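PDB 3LHO: putative hydrolase from Shewanella frigidimarina, which probably acts as an iron(II)-dependent dioxygenase of the 2-oxoadipate dioxygenase/decarboxylase family, of the glyoxalase clan, and carries a nickel ion in this crystal. Local coordinates for residues I64-G70 and K82-P87; I38-I42 and E235-R239; W155-L159 and I229-F233. One frame throughout, in Å; residues are numbered along the deposited sequence. Where two conformers were deposited one is given.

Interactions 1 and 2 reach the same mixed sheet, their centres about 15 Å apart and their nearest atoms about 7 Å apart. Interaction 1 ties the edge hairpin of strands 67-74 and 79-85; interaction 2 holds two of the three protein ligands of the nickel ion, His-41 and Glu-235, with His-165 as the third. The side chain of His-83 in interaction 1 lies about 10 Å from the metal, and that of Cys-232 in interaction 3 about 11 Å. Interaction 3 sits about 20 Å, centre to centre, from interaction 2, yet its 229-233 segment is followed after a single residue by 235-239. Both other contacts are nested within the chain loop that interaction 2 closes.

Interaction 1. Residues I64-G70 and K82-P87. With GOL (glycerol), chain G.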
loop_
_atom_site.group_PDB
_atom_site.type_symbol
_atom_site.label_atom_id
_atom_site.label_comp_id
_atom_site.label_asym_id
_atom_site.label_seq_id
_atom_site.Cartn_x
_atom_site.Cartn_y
_atom_site.Cartn_z
ATOM N N ILE A 64 -14.129 -11.218 5.980
ATOM C CA ILE A 64 -13.787 -11.345 7.394
ATOM C C ILE A 64 -14.183 -10.079 8.185
ATOM O O ILE A 64 -13.552 -9.736 9.205
ATOM C CB ILE A 64 -12.288 -11.647 7.591
ATOM C CG1 ILE A 64 -11.390 -10.581 6.906
ATOM C CG2 ILE A 64 -11.946 -13.052 7.045
ATOM C CD1 ILE A 64 -9.949 -10.749 7.191
ATOM N N GLY A 65 -15.169 -9.346 7.677
ATOM C CA GLY A 65 -15.781 -8.262 8.434
ATOM C C GLY A 65 -15.569 -6.830 8.022
ATOM O O GLY A 65 -16.206 -5.958 8.583
ATOM N N TYR A 66 -14.698 -6.566 7.041
ATOM C CA TYR A 66 -14.535 -5.199 6.567
ATOM C C TYR A 66 -15.755 -4.721 5.836
ATOM O O TYR A 66 -16.437 -5.469 5.137
ATOM C CB TYR A 66 -13.263 -5.060 5.682
ATOM C CG TYR A 66 -11.990 -4.927 6.477
ATOM C CD1 TYR A 66 -11.320 -6.046 7.017
ATOM C CD2 TYR A 66 -11.464 -3.671 6.750
ATOM C CE1 TYR A 66 -10.122 -5.867 7.800
ATOM C CE2 TYR A 66 -10.295 -3.499 7.498
ATOM C CZ TYR A 66 -9.638 -4.586 8.045
ATOM O OH TYR A 66 -8.498 -4.311 8.803
ATOM N N VAL A 67 -16.012 -3.436 5.949
ATOM C CA VAL A 67 -17.172 -2.812 5.355
ATOM C C VAL A 67 -16.703 -1.676 4.453
ATOM O O VAL A 67 -15.832 -0.909 4.845
ATOM C CB VAL A 67 -18.096 -2.247 6.442
ATOM C CG1 VAL A 67 -19.287 -1.495 5.811
ATOM C CG2 VAL A 67 -18.563 -3.385 7.396
ATOM N N ASP A 68 -17.285 -1.603 3.268
ATOM C CA ASP A 68 -17.076 -0.531 2.324
ATOM C C ASP A 68 -17.387 0.808 2.981
ATOM O O ASP A 68 -18.489 1.000 3.446
ATOM C CB ASP A 68 -18.001 -0.799 1.125
ATOM C CG ASP A 68 -17.813 0.177 0.016
ATOM O OD1 ASP A 68 -16.981 1.129 0.150
ATOM O OD2 ASP A 68 -18.495 -0.025 -1.004
ATOM N N SER A 69 -16.416 1.718 3.028
ATOM C CA SER A 69 -16.497 2.931 3.827
ATOM C C SER A 69 -16.125 4.216 3.085
ATOM O O SER A 69 -16.179 5.274 3.683
ATOM C CB SER A 69 -15.612 2.812 5.085
ATOM O OG SER A 69 -16.050 1.743 5.927
ATOM N N GLY A 70 -15.736 4.156 1.813
ATOM C CA GLY A 70 -15.334 5.386 1.088
ATOM C C GLY A 70 -14.940 5.094 -0.350
ATOM O O GLY A 70 -14.311 4.080 -0.589
ATOM N N LYS A 82 -11.137 2.654 -3.119
ATOM C CA LYS A 82 -12.105 2.586 -2.012
ATOM C C LYS A 82 -11.298 2.270 -0.748
ATOM O O LYS A 82 -10.172 1.685 -0.841
ATOM C CB LYS A 82 -13.123 1.451 -2.221
ATOM C CG LYS A 82 -13.967 1.449 -3.529
ATOM C CD LYS A 82 -14.791 0.123 -3.710
ATOM C CE LYS A 82 -15.967 0.003 -2.788
ATOM N NZ LYS A 82 -17.027 1.076 -2.959
ATOM N N HIS A 83 -11.863 2.646 0.403
ATOM C CA HIS A 83 -11.345 2.179 1.667
ATOM C C HIS A 83 -12.419 1.431 2.431
ATOM O O HIS A 83 -13.619 1.654 2.228
ATOM C CB HIS A 83 -10.648 3.314 2.473
ATOM C CG HIS A 83 -11.489 3.939 3.534
ATOM N ND1 HIS A 83 -12.207 5.106 3.338
ATOM C CD2 HIS A 83 -11.688 3.580 4.826
ATOM C CE1 HIS A 83 -12.839 5.410 4.468
ATOM N NE2 HIS A 83 -12.533 4.500 5.390
ATOM N N PHE A 84 -11.930 0.480 3.255
ATOM C CA PHE A 84 -12.727 -0.433 4.053
ATOM C C PHE A 84 -12.323 -0.326 5.523
ATOM O O PHE A 84 -11.137 -0.149 5.837
ATOM C CB PHE A 84 -12.559 -1.892 3.556
ATOM C CG PHE A 84 -12.858 -2.064 2.094
ATOM C CD1 PHE A 84 -11.900 -1.697 1.135
ATOM C CD2 PHE A 84 -14.083 -2.534 1.672
ATOM C CE1 PHE A 84 -12.173 -1.796 -0.209
ATOM C CE2 PHE A 84 -14.380 -2.654 0.306
ATOM C CZ PHE A 84 -13.407 -2.287 -0.640
ATOM N N GLU A 85 -13.326 -0.455 6.402
ATOM C CA GLU A 85 -13.174 -0.373 7.847
ATOM C C GLU A 85 -13.717 -1.628 8.541
ATOM O O GLU A 85 -14.706 -2.231 8.072
ATOM C CB GLU A 85 -13.933 0.836 8.378
ATOM C CG GLU A 85 -13.312 2.152 7.920
ATOM C CD GLU A 85 -14.084 3.377 8.368
ATOM O OE1 GLU A 85 -15.025 3.242 9.189
ATOM O OE2 GLU A 85 -13.743 4.479 7.864
ATOM N N HIS A 86 -13.022 -2.031 9.610
ATOM C CA HIS A 86 -13.361 -3.220 10.396
ATOM C C HIS A 86 -14.033 -2.739 11.712
ATOM O O HIS A 86 -13.751 -1.614 12.179
ATOM C CB HIS A 86 -12.100 -4.031 10.671
ATOM C CG HIS A 86 -12.350 -5.375 11.264
ATOM N ND1 HIS A 86 -12.527 -5.569 12.615
ATOM C CD2 HIS A 86 -12.443 -6.601 10.690
ATOM C CE1 HIS A 86 -12.710 -6.861 12.855
ATOM N NE2 HIS A 86 -12.665 -7.511 11.701
ATOM N N PRO A 87 -14.965 -3.543 12.265
ATOM C CA PRO A 87 -15.631 -3.109 13.527
ATOM C C PRO A 87 -14.675 -2.934 14.726
ATOM O O PRO A 87 -14.973 -2.169 15.651
ATOM C CB PRO A 87 -16.668 -4.211 13.799
ATOM C CG PRO A 87 -16.428 -5.303 12.777
ATOM C CD PRO A 87 -15.652 -4.700 11.639
HETATM C C1 GOL G . -16.816 -10.596 11.482
HETATM O O1 GOL G . -17.706 -9.519 11.732
HETATM C C2 GOL G . -15.707 -10.585 12.536
HETATM O O2 GOL G . -15.508 -9.245 12.934
HETATM C C3 GOL G . -14.421 -11.311 12.064
HETATM O O3 GOL G . -13.254 -10.489 11.944
#
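With CG turned anti to the backbone N (chi1 -170°), His-86 sets its CB over the face of the Tyr-66 ring, 3.7 Å from the centroid, and directs its imidazole edge at that same face in a T-shaped pair, planes 62° apart. Tyr-66 OH reaches Pro-92 O. At the other end Asp-68, its CG likewise anti to N (chi1 -175°), meets the chain of Lys-82, which bends at chi3 and chi4 to bring NZ 2.7 Å from Asp-68 OD2 on the syn side; Asp-71 is a second salt-bridge partner of the lysine. Between them runs an antiparallel beta hairpin at the edge of the main sheet: Val-67 N to Glu-85 O is 2.8 Å, and Glu-85 N returns the bond to Val-67 O, which also accepts from Ser-69 OG above its carbonyl plane. Opposite His-83 the 67-70 strand puts in an extra residue, Ser-69 and Gly-70 together forming a classic beta bulge. There Ser-69 CB lies over the His-83 ring, whose NE2 donates a hydrogen bond to Glu-85 OE2 at 2.8 Å, nearly in the ring plane, while ND1 bonds to Tyr-72 OH. A glycerol, probably from the crystallisation liquor, bridges His-86 NE2 and Ile-64 O through O3.

Interaction 2. Residues I38-I42 and E235-R239; sequences INDHI and EFARR. With NI (nickel (II) ion), chain B.
Arg-239 lies across Asp-40 at about a right angle, yet its guanidinium is nearly coplanar with the carboxylate, the planes 24° apart. The grip is side-on and two-handed: Arg-239 NE stands 2.7 Å from Asp-40 OD1, and Arg-239 NH2 stands 2.9 Å from Asp-40 OD2, both on the syn sides of the oxygens. Asp-40 OD2 keeps its anti lone pair for a neighbour in the chain, His-41 ND1, at 2.6 Å and almost straight. The carboxylate lies close to the imidazole plane; this bond and the metal at the other nitrogen together fix the rotation of the ring, and the pair of oxygens is held by three N-H groups; Lys-93 adds a further salt bridge to OD1. Ala-237 CB rests near Asp-40 OD2, between the two polar ends of the contact.

The opposite nitrogen of the same ring, His-41 NE2, binds nickel at 2.1 Å. Glu-235, with CG anti to its own N (chi1 -167°) and CD carried on in line, brings OE1 to the metal at 2.2 Å. Its carboxylate is turned 58° from the imidazole plane, and OE1 sits at the ring edge as a fellow ligand, with no bond between the two. Thr-167 OG1 also bonds to OE1, while OE2 accepts from water 1, itself a metal ligand. Water 2, water 3 and His-165 complete six ligands. Asp-40 is thus a second-shell residue positioning a first-shell histidine, and the two-histidine, one-glutamate site with three waters is consistent with the mononuclear iron(II) centre of the vicinal-oxygen-chelate (glyoxalase-clan) dioxygenases, nickel probably occupying the place of iron.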
loop_
_atom_site.group_PDB
_atom_site.type_symbol
_atom_site.label_atom_id
_atom_site.label_comp_id
_atom_site.label_asym_id
_atom_site.label_seq_id
_atom_site.Cartn_x
_atom_site.Cartn_y
_atom_site.Cartn_z
ATOM N N ILE A 38 -0.263 -0.230 16.450
ATOM C CA ILE A 38 -1.505 -0.096 15.720
ATOM C C ILE A 38 -1.255 0.626 14.369
ATOM O O ILE A 38 -0.685 1.747 14.317
ATOM C CB ILE A 38 -2.591 0.679 16.547
ATOM C CG1 ILE A 38 -2.887 -0.083 17.858
ATOM C CG2 ILE A 38 -3.853 0.923 15.684
ATOM C CD1 ILE A 38 -3.350 -1.472 17.654
ATOM N N ASN A 39 -1.729 0.009 13.290
ATOM C CA ASN A 39 -1.638 0.622 11.963
ATOM C C ASN A 39 -2.882 1.448 11.585
ATOM O O ASN A 39 -4.014 1.052 11.864
ATOM C CB ASN A 39 -1.384 -0.474 10.931
ATOM C CG ASN A 39 -0.053 -1.175 11.139
ATOM O OD1 ASN A 39 0.013 -2.421 11.294
ATOM N ND2 ASN A 39 1.008 -0.398 11.179
ATOM N N ASP A 40 -2.674 2.606 10.984
ATOM C CA ASP A 40 -3.772 3.400 10.423
ATOM C C ASP A 40 -4.391 2.709 9.201
ATOM O O ASP A 40 -5.622 2.650 9.050
ATOM C CB ASP A 40 -3.249 4.779 9.956
ATOM C CG ASP A 40 -4.357 5.654 9.401
ATOM O OD1 ASP A 40 -5.223 6.048 10.194
ATOM O OD2 ASP A 40 -4.445 5.891 8.169
ATOM N N HIS A 41 -3.513 2.207 8.328
ATOM C CA HIS A 41 -3.936 1.558 7.091
ATOM C C HIS A 41 -2.857 0.743 6.450
ATOM O O HIS A 41 -1.670 0.852 6.840
ATOM C CB HIS A 41 -4.541 2.577 6.068
ATOM C CG HIS A 41 -3.575 3.561 5.465
ATOM N ND1 HIS A 41 -3.327 4.803 6.028
ATOM C CD2 HIS A 41 -2.886 3.537 4.286
ATOM C CE1 HIS A 41 -2.498 5.475 5.249
ATOM N NE2 HIS A 41 -2.233 4.737 4.181
ATOM N N ILE A 42 -3.302 -0.128 5.529
ATOM C CA ILE A 42 -2.494 -0.717 4.466
ATOM C C ILE A 42 -3.037 -0.244 3.103
ATOM O O ILE A 42 -4.183 0.274 2.982
ATOM C CB ILE A 42 -2.391 -2.299 4.561
ATOM C CG1 ILE A 42 -3.769 -2.949 4.385
ATOM C CG2 ILE A 42 -1.774 -2.731 5.899
ATOM C CD1 ILE A 42 -3.885 -3.929 3.331
ATOM N N GLU A 235 5.008 4.318 6.169
ATOM C CA GLU A 235 4.303 5.582 6.298
ATOM C C GLU A 235 3.774 5.784 7.733
ATOM O O GLU A 235 3.672 4.825 8.496
ATOM C CB GLU A 235 3.154 5.577 5.313
ATOM C CG GLU A 235 2.468 6.926 5.051
ATOM C CD GLU A 235 1.474 6.830 3.878
ATOM O OE1 GLU A 235 0.363 6.283 4.093
ATOM O OE2 GLU A 235 1.796 7.284 2.744
ATOM N N PHE A 236 3.473 7.045 8.071
ATOM C CA PHE A 236 3.022 7.475 9.412
ATOM C C PHE A 236 1.902 8.456 9.198
ATOM O O PHE A 236 2.005 9.330 8.365
ATOM C CB PHE A 236 4.203 8.087 10.193
ATOM C CG PHE A 236 5.431 7.214 10.148
ATOM C CD1 PHE A 236 5.621 6.226 11.088
ATOM C CD2 PHE A 236 6.346 7.317 9.108
ATOM C CE1 PHE A 236 6.711 5.364 10.992
ATOM C CE2 PHE A 236 7.446 6.454 9.026
ATOM C CZ PHE A 236 7.610 5.482 9.954
ATOM N N ALA A 237 0.795 8.301 9.918
ATOM C CA ALA A 237 -0.344 9.200 9.735
ATOM C C ALA A 237 -0.933 9.619 11.080
ATOM O O ALA A 237 -1.147 8.785 11.967
ATOM C CB ALA A 237 -1.450 8.511 8.871
ATOM N N ARG A 238 -1.190 10.919 11.217
ATOM C CA ARG A 238 -1.997 11.438 12.283
ATOM C C ARG A 238 -3.313 11.950 11.707
ATOM O O ARG A 238 -3.301 12.796 10.837
ATOM C CB ARG A 238 -1.284 12.574 13.012
ATOM C CG ARG A 238 -2.094 13.132 14.186
ATOM C CD ARG A 238 -1.289 14.035 15.102
ATOM N NE ARG A 238 -2.169 14.732 16.054
ATOM C CZ ARG A 238 -1.799 15.737 16.849
ATOM N NH1 ARG A 238 -0.564 16.209 16.843
ATOM N NH2 ARG A 238 -2.682 16.272 17.671
ATOM N N ARG A 239 -4.435 11.459 12.234
ATOM C CA ARG A 239 -5.741 11.987 11.873
ATOM C C ARG A 239 -6.351 12.866 12.948
ATOM O O ARG A 239 -6.118 12.658 14.144
ATOM C CB ARG A 239 -6.702 10.844 11.574
ATOM C CG ARG A 239 -6.295 10.001 10.395
ATOM C CD ARG A 239 -7.222 8.774 10.279
ATOM N NE ARG A 239 -6.764 8.007 9.141
ATOM C CZ ARG A 239 -6.932 8.368 7.872
ATOM N NH1 ARG A 239 -7.628 9.461 7.531
ATOM N NH2 ARG A 239 -6.389 7.633 6.939
HETATM NI NI NI B . -1.007 5.505 2.614
HETATM O O HOH W 1 -0.114 7.006 0.943
HETATM O O HOH W 2 -2.078 7.237 2.632
HETATM O O HOH W 3 -2.609 5.399 0.974
#

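Interaction 3. Residues W155-L159 and I229-F233; sequences WVAAL and IPSCF
Trp-155 drives its pyrrole edge at the backbone of Ser-231: NE1 donates to Ser-231 O at 2.9 Å with an N-H...O angle of 163°. The oxygen lies almost in the indole plane, whereas the donor is tilted 33° from the plane of the carbonyl. CG anti to the backbone N (chi1 -170°) carries the indole out from the helix, so that NE1 reaches the 229-233 segment. Farther along the same edge, Cys-232 SG lies 4.0 Å from Trp-155 CZ2, a sulfur-aromatic contact made beside the ring, not over it. Leu-159 CD1, one turn on in the helix, sits over the rim of one indole face, and Arg-45 adds a cation-pi contact.

This contact joins the last turn of helix 151-159 to the end of strand 225-230, the second strand of a two-stranded antiparallel sheet with 217-222, and to the link that leads into strand 235-239. A phenylalanine in place of Trp-155 would probably leave the Ser-231 carbonyl without its indole donor and open a gap beside the Cys-232 sulfur.

The tightest apolar packing is at Ala-158, whose CB presses on Ile-229 CD1 at 3.5 Å; Tyr-143 of helix 140-149 touches both residues. Leu-159 fits more loosely against this segment: its CD1 is 4.1 Å from Ser-231 CA and 4.5 Å from Ile-229 CD1, and the side chain also leans on Val-218 and Val-220 of the neighbouring strand. Ser-231 turns its hydroxyl to Met-20 O of helix 6-20. The solvent side is at Pro-230, an exposed residue whose CB stays 6.4 Å from Trp-155 CD1; its carbonyl oxygen comes nearer, 4.3 Å from Leu-159 CD1.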
loop_
_atom_site.group_PDB
_atom_site.type_symbol
_atom_site.label_atom_id
_atom_site.label_comp_id
_atom_site.label_asym_id
_atom_site.label_seq_id
_atom_site.Cartn_x
_atom_site.Cartn_y
_atom_site.Cartn_z
ATOM N N TRP A 155 5.273 -0.451 -11.029
ATOM C CA TRP A 155 5.415 -1.025 -9.713
ATOM C C TRP A 155 4.655 -2.327 -9.623
ATOM O O TRP A 155 5.204 -3.323 -9.185
ATOM C CB TRP A 155 4.943 -0.059 -8.606
ATOM C CG TRP A 155 5.295 -0.516 -7.229
ATOM C CD1 TRP A 155 6.422 -0.182 -6.510
ATOM C CD2 TRP A 155 4.521 -1.395 -6.384
ATOM N NE1 TRP A 155 6.399 -0.808 -5.286
ATOM C CE2 TRP A 155 5.233 -1.538 -5.174
ATOM C CE3 TRP A 155 3.261 -2.030 -6.519
ATOM C CZ2 TRP A 155 4.759 -2.332 -4.118
ATOM C CZ3 TRP A 155 2.785 -2.801 -5.480
ATOM C CH2 TRP A 155 3.527 -2.939 -4.278
ATOM N N VAL A 156 3.397 -2.313 -10.039
ATOM C CA VAL A 156 2.602 -3.543 -9.995
ATOM C C VAL A 156 3.206 -4.587 -10.929
ATOM O O VAL A 156 3.340 -5.750 -10.541
ATOM C CB VAL A 156 1.123 -3.322 -10.346
ATOM C CG1 VAL A 156 0.435 -4.677 -10.368
ATOM C CG2 VAL A 156 0.451 -2.428 -9.345
ATOM N N ALA A 157 3.657 -4.165 -12.123
ATOM C CA ALA A 157 4.308 -5.103 -13.052
ATOM C C ALA A 157 5.569 -5.730 -12.437
ATOM O O ALA A 157 5.819 -6.965 -12.596
ATOM C CB ALA A 157 4.627 -4.401 -14.400
ATOM N N ALA A 158 6.356 -4.927 -11.713
ATOM C CA ALA A 158 7.635 -5.422 -11.124
ATOM C C ALA A 158 7.454 -6.302 -9.890
ATOM O O ALA A 158 8.208 -7.275 -9.696
ATOM C CB ALA A 158 8.617 -4.258 -10.805
ATOM N N LEU A 159 6.504 -5.963 -9.032
ATOM C CA LEU A 159 6.424 -6.625 -7.694
ATOM C C LEU A 159 5.167 -7.478 -7.460
ATOM O O LEU A 159 5.149 -8.354 -6.580
ATOM C CB LEU A 159 6.580 -5.554 -6.603
ATOM C CG LEU A 159 8.030 -5.015 -6.513
ATOM C CD1 LEU A 159 8.061 -3.757 -5.719
ATOM C CD2 LEU A 159 8.992 -6.047 -5.915
ATOM N N ILE A 229 15.390 -1.919 -7.955
ATOM C CA ILE A 229 14.419 -0.840 -7.992
ATOM C C ILE A 229 13.936 -0.510 -6.572
ATOM O O ILE A 229 14.048 -1.324 -5.650
ATOM C CB ILE A 229 13.180 -1.191 -8.928
ATOM C CG1 ILE A 229 12.279 -2.252 -8.288
ATOM C CG2 ILE A 229 13.674 -1.601 -10.376
ATOM C CD1 ILE A 229 10.877 -2.364 -8.906
ATOM N N PRO A 230 13.366 0.680 -6.394
ATOM C CA PRO A 230 12.688 0.937 -5.129
ATOM C C PRO A 230 11.544 -0.023 -4.872
ATOM O O PRO A 230 10.763 -0.366 -5.786
ATOM C CB PRO A 230 12.129 2.356 -5.315
ATOM C CG PRO A 230 12.939 2.942 -6.437
ATOM C CD PRO A 230 13.185 1.803 -7.335
ATOM N N SER A 231 11.427 -0.446 -3.630
ATOM C CA SER A 231 10.381 -1.394 -3.276
ATOM C C SER A 231 9.254 -0.604 -2.611
ATOM O O SER A 231 8.376 -0.080 -3.300
ATOM C CB SER A 231 10.950 -2.520 -2.397
ATOM O OG SER A 231 11.663 -1.974 -1.292
ATOM N N CYS A 232 9.286 -0.492 -1.291
ATOM C CA CYS A 232 8.237 0.228 -0.534
ATOM C C CYS A 232 8.826 1.154 0.506
ATOM O O CYS A 232 9.924 0.903 1.026
ATOM C CB CYS A 232 7.391 -0.767 0.256
ATOM S SG CYS A 232 6.728 -2.168 -0.690
ATOM N N PHE A 233 8.079 2.207 0.827
ATOM C CA PHE A 233 8.265 2.959 2.042
ATOM C C PHE A 233 7.323 2.457 3.169
ATOM O O PHE A 233 6.400 1.680 2.920
ATOM C CB PHE A 233 8.020 4.460 1.801
ATOM C CG PHE A 233 6.698 4.790 1.173
ATOM C CD1 PHE A 233 5.522 4.726 1.920
ATOM C CD2 PHE A 233 6.620 5.189 -0.151
ATOM C CE1 PHE A 233 4.281 5.025 1.347
ATOM C CE2 PHE A 233 5.407 5.509 -0.732
ATOM C CZ PHE A 233 4.221 5.425 0.032
#